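Local structure of periplasmic binding protein (Pseudomonas aeruginosa, 2R79) at residues 9-13 and 28-32; 63-69 and 84-90; 131-136 and 260-266. The protein binds heme in the periplasm and probably hands it on to a membrane transporter for uptake. One frame throughout, in Å; residues are numbered along the deposited sequence.

Overall arrangement
Interactions 1 and 2 share one half of the chain, their centres about 11 Å apart. Interaction 2, partly buried and mostly backbone, pairs the last two strands of a parallel sheet, order 25-28, 5-7, 62-65, 85-87. Interaction 1 joins the loop leaving strand 25-28 to the start of helix 10-18, which follows strand 5-7; it is wholly buried and polar, a carboxylate and three hydroxyls beside the heme pocket. The two touch through Leu12, whose CD2 lies 3.6 Å from Gly65 CA. Interaction 3 sits on the opposite side of the chain's centre, about 32 Å and 37 Å from the other two centre to centre; there, nearer the surface, aromatic packing with two hydrogen bonds holds the end of helix 111-135.

Interaction 1: residues 9-13 and 28-32; sequences GGSLS and VDTTS
The carboxylate of Asp29 is the flat group that meets Gly9, and its OD1 is gripped on both faces: Gly9 N comes from one, 57° out of the plane, and Ser32 OG from the other. The Gly9 N to Asp29 OD1 bond is 2.7 Å long and nearly straight, 166° at the hydrogen. On the second oxygen, Thr31 OG1 takes the syn lone pair of Asp29 OD2, while Thr31 N reaches that oxygen from well above the plane, which closes an Asx turn inside the type I turn 29-32. With CG set between its backbone N and carbonyl carbon (chi1 76°), Asp29 folds its carboxylate back over this turn. Thr31 OG1 also lies 3.0 Å from Gly10 N, a weak, bent bond, and Ser13 OG stands 2.8 Å from Ser32 OG, with Ser7 OG as a further partner of Ser13.

Gly9 is the N-cap residue of helix 10-18, and the backbones come close here: Gly10 CA and Ser32 CA are 4.0 Å apart. Thr31 also touches the heme and Tyr46, the axial ligand of its iron, which makes Asp29 a second-shell residue behind the pocket wall. Four donors on one buried carboxylate fix its rotation, and these bonds, together with the nearby helix N-terminus, would be expected to stabilise the ionised form.

Interaction 2: residues 63-69 and 84-90; sequences LIGTEEM and RVETLSA
A right-handed beta-alpha-beta crossover, strand 62-65, helix 72-80, strand 85-87, brings these segments together as adjacent parallel strands. Their axes approach to 4.7 Å with 18° between directions, and Leu63, Ile64 and Gly65 bridge to Val85, Glu86 and Thr87. The backbone ladder runs from Leu63 N to Arg84 O, from Glu86 N to Leu63 O (2.7 Å), from Gly65 N to Glu86 O and from Leu88 N to Gly65 O. The third rung is the more bent, 136° at the hydrogen and 3.2 Å from Gly65 N to Glu86 O.

On one face Leu63 and Val85 lie side by side, with Leu63 CD2 4.1 Å from Val85 CG2. Met69 lays its chain back over the same face: CG is anti to the backbone N (chi1 166°), and a bend at chi3 brings CE to 4.1 Å from Val85 CG1. Beyond the strands, Glu67 bends at chi2 so that OE1 accepts from Ala90 N through its syn lone pair at 2.8 Å. Ala90 CB packs 3.5 Å from Thr66 CB, joining the two loops.

Helix 72-80 covers the Leu63 and Val85 face through Leu78 and Glu79, whereas Trp107 and Asn100 of helix 94-108 lie against Leu88, with Trp107 also touching Glu86. Strand 5-7 pairs with Ile64 at the other edge of strand 62-65, and Glu68 turns to Gln47 and Gly242 near the heme pocket.

Interaction 3: residues 131-136 and 260-266; sequences WIAAAQ and YPSAKPL
Tyr260 opens the segment and meets Ala135 and Trp131 of the helix: its CD2 lies 3.9 Å from Ala135 CB, and its CB 4.0 Å from Trp131 CH2. Its hydroxyl OH accepts from Gln136 NE2 at 3.0 Å, a nearly straight bond lying close to the amide plane, and is also hydrogen-bonded to Gly172 O. The amide and ring planes stand 61° apart. A type I turn, Tyr260 to Ala263, then reverses the chain just after helix 248-259. Within it Ser262 OG bonds to Leu19 O of the second subunit, and at its end Ala263 CB comes to 3.7 Å from Trp131 CZ2. The contact thereby fastens the C-terminal end of the long helix 111-135 to the loop leaving helix 248-259, far from the heme. Trp131 holds CG anti to its backbone N (chi1 180°), which extends the indole toward this loop, and NE1 donates to Lys264 O at 2.8 Å, nearly in the ring plane. Pro265 follows, its CA 4.0 Å from Trp131 CZ2. Leu266 covers one indole face, its CG 4.0 Å from the five-membered ring centroid and 20° off the normal, a CH-pi contact; Ala135 CB sits over the opposite face, toward the rim.

Interaction 1: residues 9-13 and 28-32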
loop_
_atom_site.group_PDB
_atom_site.type_symbol
_atom_site.label_atom_id
_atom_site.label_comp_id
_atom_site.label_asym_id
_atom_site.label_seq_id
_atom_site.Cartn_x
_atom_site.Cartn_y
_atom_site.Cartn_z
ATOM N N GLY A 9 -15.038 10.190 25.420
ATOM C CA GLY A 9 -14.029 11.234 25.419
ATOM C C GLY A 9 -12.687 10.648 25.023
ATOM O O GLY A 9 -12.051 9.951 25.810
ATOM N N GLY A 10 -12.260 10.935 23.797
ATOM C CA GLY A 10 -11.000 10.421 23.287
ATOM C C GLY A 10 -9.831 10.285 24.251
ATOM O O GLY A 10 -9.330 9.182 24.470
ATOM N N SER A 11 -9.388 11.399 24.823
ATOM C CA SER A 11 -8.257 11.384 25.743
ATOM C C SER A 11 -8.435 10.507 26.974
ATOM O O SER A 11 -7.467 9.924 27.452
ATOM C CB SER A 11 -7.906 12.811 26.159
ATOM O OG SER A 11 -7.399 13.529 25.047
ATOM N N LEU A 12 -9.652 10.417 27.501
ATOM C CA LEU A 12 -9.899 9.572 28.664
ATOM C C LEU A 12 -9.607 8.114 28.291
ATOM O O LEU A 12 -8.910 7.400 29.017
ATOM C CB LEU A 12 -11.353 9.706 29.113
ATOM C CG LEU A 12 -11.609 10.473 30.411
ATOM C CD1 LEU A 12 -10.892 11.811 30.371
ATOM C CD2 LEU A 12 -13.109 10.667 30.604
ATOM N N SER A 13 -10.141 7.686 27.151
ATOM C CA SER A 13 -9.945 6.325 26.668
ATOM C C SER A 13 -8.467 6.012 26.479
ATOM O O SER A 13 -8.009 4.920 26.820
ATOM C CB SER A 13 -10.685 6.119 25.343
ATOM O OG SER A 13 -12.079 6.257 25.518
ATOM N N VAL A 28 -16.811 2.331 23.699
ATOM C CA VAL A 28 -16.338 3.708 23.668
ATOM C C VAL A 28 -17.153 4.576 22.709
ATOM O O VAL A 28 -17.867 4.067 21.840
ATOM C CB VAL A 28 -14.858 3.778 23.252
ATOM C CG1 VAL A 28 -14.017 2.937 24.192
ATOM C CG2 VAL A 28 -14.699 3.303 21.821
ATOM N N ASP A 29 -17.046 5.890 22.875
ATOM C CA ASP A 29 -17.764 6.818 22.019
ATOM C C ASP A 29 -16.951 6.995 20.740
ATOM O O ASP A 29 -15.795 6.575 20.665
ATOM C CB ASP A 29 -17.946 8.169 22.718
ATOM C CG ASP A 29 -16.675 8.994 22.727
ATOM O OD1 ASP A 29 -15.695 8.568 23.379
ATOM O OD2 ASP A 29 -16.656 10.061 22.072
ATOM N N THR A 30 -17.552 7.630 19.743
ATOM C CA THR A 30 -16.895 7.836 18.461
ATOM C C THR A 30 -15.599 8.661 18.451
ATOM O O THR A 30 -14.821 8.558 17.502
ATOM C CB THR A 30 -17.879 8.453 17.442
ATOM O OG1 THR A 30 -18.378 9.693 17.952
ATOM C CG2 THR A 30 -19.052 7.512 17.198
ATOM N N THR A 31 -15.346 9.470 19.477
ATOM C CA THR A 31 -14.107 10.259 19.481
ATOM C C THR A 31 -12.912 9.450 19.973
ATOM O O THR A 31 -11.780 9.931 19.942
ATOM C CB THR A 31 -14.205 11.531 20.364
ATOM O OG1 THR A 31 -14.435 11.156 21.727
ATOM C CG2 THR A 31 -15.325 12.441 19.881
ATOM N N SER A 32 -13.165 8.226 20.423
ATOM C CA SER A 32 -12.102 7.356 20.920
ATOM C C SER A 32 -11.573 6.508 19.774
ATOM O O SER A 32 -12.092 5.431 19.490
ATOM C CB SER A 32 -12.639 6.470 22.040
ATOM O OG SER A 32 -13.091 7.263 23.125
#

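Interaction 2: residues 63-69 and 84-90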
loop_
_atom_site.group_PDB
_atom_site.type_symbol
_atom_site.label_atom_id
_atom_site.label_comp_id
_atom_site.label_asym_id
_atom_site.label_seq_id
_atom_site.Cartn_x
_atom_site.Cartn_y
_atom_site.Cartn_z
ATOM N N LEU A 63 -19.194 4.130 33.870
ATOM C CA LEU A 63 -19.224 4.979 32.695
ATOM C C LEU A 63 -18.424 6.224 33.055
ATOM O O LEU A 63 -18.737 6.902 34.033
ATOM C CB LEU A 63 -20.659 5.378 32.336
ATOM C CG LEU A 63 -20.764 6.486 31.276
ATOM C CD1 LEU A 63 -20.046 6.054 30.005
ATOM C CD2 LEU A 63 -22.222 6.797 30.983
ATOM N N ILE A 64 -17.386 6.512 32.280
ATOM C CA ILE A 64 -16.571 7.685 32.541
ATOM C C ILE A 64 -16.666 8.675 31.387
ATOM O O ILE A 64 -16.822 8.292 30.226
ATOM C CB ILE A 64 -15.076 7.313 32.774
ATOM C CG1 ILE A 64 -14.469 6.713 31.506
ATOM C CG2 ILE A 64 -14.957 6.308 33.916
ATOM C CD1 ILE A 64 -12.982 6.432 31.624
ATOM N N GLY A 65 -16.580 9.956 31.725
ATOM C CA GLY A 65 -16.645 11.005 30.726
ATOM C C GLY A 65 -16.315 12.328 31.382
ATOM O O GLY A 65 -16.045 12.374 32.583
ATOM N N THR A 66 -16.328 13.406 30.604
ATOM C CA THR A 66 -16.037 14.721 31.152
ATOM C C THR A 66 -17.316 15.549 31.181
ATOM O O THR A 66 -18.417 15.007 31.076
ATOM C CB THR A 66 -14.981 15.470 30.308
ATOM O OG1 THR A 66 -15.522 15.765 29.014
ATOM C CG2 THR A 66 -13.724 14.628 30.151
ATOM N N GLU A 67 -17.163 16.861 31.327
ATOM C CA GLU A 67 -18.301 17.772 31.358
ATOM C C GLU A 67 -19.026 17.740 30.020
ATOM O O GLU A 67 -20.249 17.853 29.970
ATOM C CB GLU A 67 -17.837 19.208 31.623
ATOM C CG GLU A 67 -17.086 19.409 32.919
ATOM C CD GLU A 67 -15.827 18.571 33.001
ATOM O OE1 GLU A 67 -14.995 18.651 32.070
ATOM O OE2 GLU A 67 -15.672 17.836 34.002
ATOM N N GLU A 68 -18.265 17.594 28.939
ATOM C CA GLU A 68 -18.839 17.567 27.597
ATOM C C GLU A 68 -19.582 16.280 27.247
ATOM O O GLU A 68 -20.007 16.095 26.108
ATOM C CB GLU A 68 -17.755 17.866 26.547
ATOM C CG GLU A 68 -16.469 17.080 26.694
ATOM C CD GLU A 68 -15.305 17.723 25.949
ATOM O OE1 GLU A 68 -15.043 18.921 26.190
ATOM O OE2 GLU A 68 -14.648 17.033 25.133
ATOM N N MET A 69 -19.740 15.395 28.227
ATOM C CA MET A 69 -20.466 14.149 28.008
ATOM C C MET A 69 -21.940 14.401 28.308
ATOM O O MET A 69 -22.274 15.023 29.318
ATOM C CB MET A 69 -19.937 13.038 28.923
ATOM C CG MET A 69 -20.854 11.820 29.004
ATOM S SD MET A 69 -20.172 10.462 29.979
ATOM C CE MET A 69 -20.229 11.150 31.646
ATOM N N ARG A 84 -22.880 3.141 37.263
ATOM C CA ARG A 84 -21.988 4.047 37.972
ATOM C C ARG A 84 -21.404 5.055 36.978
ATOM O O ARG A 84 -20.585 4.698 36.128
ATOM C CB ARG A 84 -20.864 3.258 38.636
ATOM C CG ARG A 84 -19.832 4.120 39.325
ATOM C CD ARG A 84 -18.707 3.270 39.877
ATOM N NE ARG A 84 -17.637 4.082 40.444
ATOM C CZ ARG A 84 -16.538 3.579 40.996
ATOM N NH1 ARG A 84 -16.367 2.265 41.054
ATOM N NH2 ARG A 84 -15.606 4.388 41.481
ATOM N N VAL A 85 -21.829 6.310 37.085
ATOM C CA VAL A 85 -21.355 7.358 36.186
ATOM C C VAL A 85 -20.354 8.296 36.852
ATOM O O VAL A 85 -20.682 8.984 37.819
ATOM C CB VAL A 85 -22.531 8.202 35.651
ATOM C CG1 VAL A 85 -22.011 9.361 34.821
ATOM C CG2 VAL A 85 -23.446 7.332 34.818
ATOM N N GLU A 86 -19.134 8.318 36.327
ATOM C CA GLU A 86 -18.080 9.175 36.856
ATOM C C GLU A 86 -17.806 10.320 35.889
ATOM O O GLU A 86 -17.814 10.134 34.672
ATOM C CB GLU A 86 -16.791 8.379 37.052
ATOM C CG GLU A 86 -16.861 7.276 38.086
ATOM C CD GLU A 86 -17.114 7.796 39.484
ATOM O OE1 GLU A 86 -16.467 8.790 39.877
ATOM O OE2 GLU A 86 -17.949 7.200 40.197
ATOM N N THR A 87 -17.556 11.504 36.430
ATOM C CA THR A 87 -17.274 12.652 35.588
ATOM C C THR A 87 -15.899 13.209 35.900
ATOM O O THR A 87 -15.656 13.708 36.995
ATOM C CB THR A 87 -18.314 13.767 35.784
ATOM O OG1 THR A 87 -19.609 13.281 35.405
ATOM C CG2 THR A 87 -17.963 14.980 34.925
ATOM N N LEU A 88 -14.990 13.096 34.939
ATOM C CA LEU A 88 -13.647 13.617 35.116
ATOM C C LEU A 88 -13.619 15.017 34.532
ATOM O O LEU A 88 -14.639 15.506 34.049
ATOM C CB LEU A 88 -12.616 12.715 34.432
ATOM C CG LEU A 88 -12.264 11.471 35.254
ATOM C CD1 LEU A 88 -13.488 10.587 35.402
ATOM C CD2 LEU A 88 -11.147 10.712 34.578
ATOM N N SER A 89 -12.458 15.659 34.576
ATOM C CA SER A 89 -12.326 17.023 34.080
ATOM C C SER A 89 -11.710 17.152 32.691
ATOM O O SER A 89 -10.693 16.527 32.385
ATOM C CB SER A 89 -11.507 17.846 35.073
ATOM O OG SER A 89 -11.313 19.165 34.599
ATOM N N ALA A 90 -12.328 17.982 31.857
ATOM C CA ALA A 90 -11.832 18.218 30.505
ATOM C C ALA A 90 -11.045 19.522 30.458
ATOM O O ALA A 90 -10.545 19.917 29.411
ATOM C CB ALA A 90 -12.992 18.276 29.521
#

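Interaction 3: residues 131-136 and 260-266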
loop_
_atom_site.group_PDB
_atom_site.type_symbol
_atom_site.label_atom_id
_atom_site.label_comp_id
_atom_site.label_asym_id
_atom_site.label_seq_id
_atom_site.Cartn_x
_atom_site.Cartn_y
_atom_site.Cartn_z
ATOM N N TRP A 131 13.331 23.366 25.097
ATOM C CA TRP A 131 13.662 23.373 23.674
ATOM C C TRP A 131 13.158 24.688 23.074
ATOM O O TRP A 131 13.839 25.327 22.267
ATOM C CB TRP A 131 12.986 22.189 22.987
ATOM C CG TRP A 131 13.234 22.083 21.524
ATOM C CD1 TRP A 131 14.217 21.365 20.911
ATOM C CD2 TRP A 131 12.472 22.698 20.476
ATOM N NE1 TRP A 131 14.113 21.492 19.545
ATOM C CE2 TRP A 131 13.051 22.305 19.251
ATOM C CE3 TRP A 131 11.356 23.544 20.453
ATOM C CZ2 TRP A 131 12.555 22.726 18.015
ATOM C CZ3 TRP A 131 10.859 23.967 19.217
ATOM C CH2 TRP A 131 11.460 23.556 18.018
ATOM N N ILE A 132 11.960 25.088 23.476
ATOM C CA ILE A 132 11.382 26.329 22.984
ATOM C C ILE A 132 12.216 27.538 23.418
ATOM O O ILE A 132 12.480 28.436 22.622
ATOM C CB ILE A 132 9.918 26.494 23.476
ATOM C CG1 ILE A 132 9.030 25.453 22.788
ATOM C CG2 ILE A 132 9.418 27.901 23.175
ATOM C CD1 ILE A 132 7.621 25.395 23.303
ATOM N N ALA A 133 12.634 27.556 24.680
ATOM C CA ALA A 133 13.438 28.657 25.195
ATOM C C ALA A 133 14.687 28.843 24.342
ATOM O O ALA A 133 15.054 29.966 23.992
ATOM C CB ALA A 133 13.829 28.386 26.649
ATOM N N ALA A 134 15.337 27.738 24.004
ATOM C CA ALA A 134 16.540 27.789 23.192
ATOM C C ALA A 134 16.225 28.234 21.766
ATOM O O ALA A 134 17.003 28.958 21.148
ATOM C CB ALA A 134 17.207 26.424 23.171
ATOM N N ALA A 135 15.083 27.795 21.246
ATOM C CA ALA A 135 14.674 28.139 19.892
ATOM C C ALA A 135 14.317 29.610 19.749
ATOM O O ALA A 135 14.488 30.189 18.681
ATOM C CB ALA A 135 13.488 27.277 19.475
ATOM N N GLN A 136 13.818 30.218 20.817
ATOM C CA GLN A 136 13.435 31.618 20.770
ATOM C C GLN A 136 14.624 32.576 20.815
ATOM O O GLN A 136 14.453 33.799 20.791
ATOM C CB GLN A 136 12.466 31.930 21.908
ATOM C CG GLN A 136 11.175 31.148 21.808
ATOM C CD GLN A 136 10.207 31.488 22.907
ATOM O OE1 GLN A 136 10.615 31.747 24.038
ATOM N NE2 GLN A 136 8.910 31.473 22.593
ATOM N N TYR A 260 9.051 26.736 14.739
ATOM C CA TYR A 260 10.441 27.202 14.762
ATOM C C TYR A 260 11.217 26.322 13.796
ATOM O O TYR A 260 12.018 25.491 14.212
ATOM C CB TYR A 260 11.048 27.064 16.160
ATOM C CG TYR A 260 10.359 27.885 17.208
ATOM C CD1 TYR A 260 9.229 27.405 17.866
ATOM C CD2 TYR A 260 10.792 29.182 17.493
ATOM C CE1 TYR A 260 8.539 28.201 18.781
ATOM C CE2 TYR A 260 10.113 29.980 18.400
ATOM C CZ TYR A 260 8.988 29.485 19.041
ATOM O OH TYR A 260 8.321 30.271 19.951
ATOM N N PRO A 261 10.992 26.501 12.488
ATOM C CA PRO A 261 11.658 25.716 11.442
ATOM C C PRO A 261 13.182 25.763 11.420
ATOM O O PRO A 261 13.816 24.884 10.844
ATOM C CB PRO A 261 11.033 26.255 10.157
ATOM C CG PRO A 261 10.727 27.673 10.499
ATOM C CD PRO A 261 10.167 27.570 11.896
ATOM N N SER A 262 13.762 26.783 12.044
ATOM C CA SER A 262 15.216 26.935 12.088
ATOM C C SER A 262 15.843 26.314 13.323
ATOM O O SER A 262 16.937 26.700 13.729
ATOM C CB SER A 262 15.603 28.410 12.037
ATOM O OG SER A 262 15.202 28.980 10.811
ATOM N N ALA A 263 15.147 25.367 13.935
ATOM C CA ALA A 263 15.679 24.696 15.112
ATOM C C ALA A 263 15.624 23.205 14.838
ATOM O O ALA A 263 14.703 22.736 14.169
ATOM C CB ALA A 263 14.847 25.033 16.333
ATOM N N LYS A 264 16.611 22.460 15.323
ATOM C CA LYS A 264 16.607 21.016 15.125
ATOM C C LYS A 264 15.412 20.516 15.934
ATOM O O LYS A 264 15.345 20.729 17.142
ATOM C CB LYS A 264 17.899 20.383 15.659
ATOM C CG LYS A 264 18.089 18.928 15.225
ATOM C CD LYS A 264 18.990 18.137 16.176
ATOM C CE LYS A 264 20.383 18.736 16.294
ATOM N NZ LYS A 264 21.247 17.944 17.224
ATOM N N PRO A 265 14.447 19.859 15.276
ATOM C CA PRO A 265 13.257 19.347 15.963
ATOM C C PRO A 265 13.505 18.327 17.070
ATOM O O PRO A 265 14.577 17.737 17.156
ATOM C CB PRO A 265 12.420 18.774 14.814
ATOM C CG PRO A 265 13.439 18.405 13.792
ATOM C CD PRO A 265 14.387 19.567 13.834
ATOM N N LEU A 266 12.504 18.139 17.925
ATOM C CA LEU A 266 12.593 17.175 19.015
ATOM C C LEU A 266 12.350 15.768 18.481
ATOM O O LEU A 266 11.717 15.591 17.437
ATOM C CB LEU A 266 11.552 17.474 20.098
ATOM C CG LEU A 266 11.873 18.448 21.227
ATOM C CD1 LEU A 266 10.731 18.428 22.227
ATOM C CD2 LEU A 266 13.159 18.043 21.920
#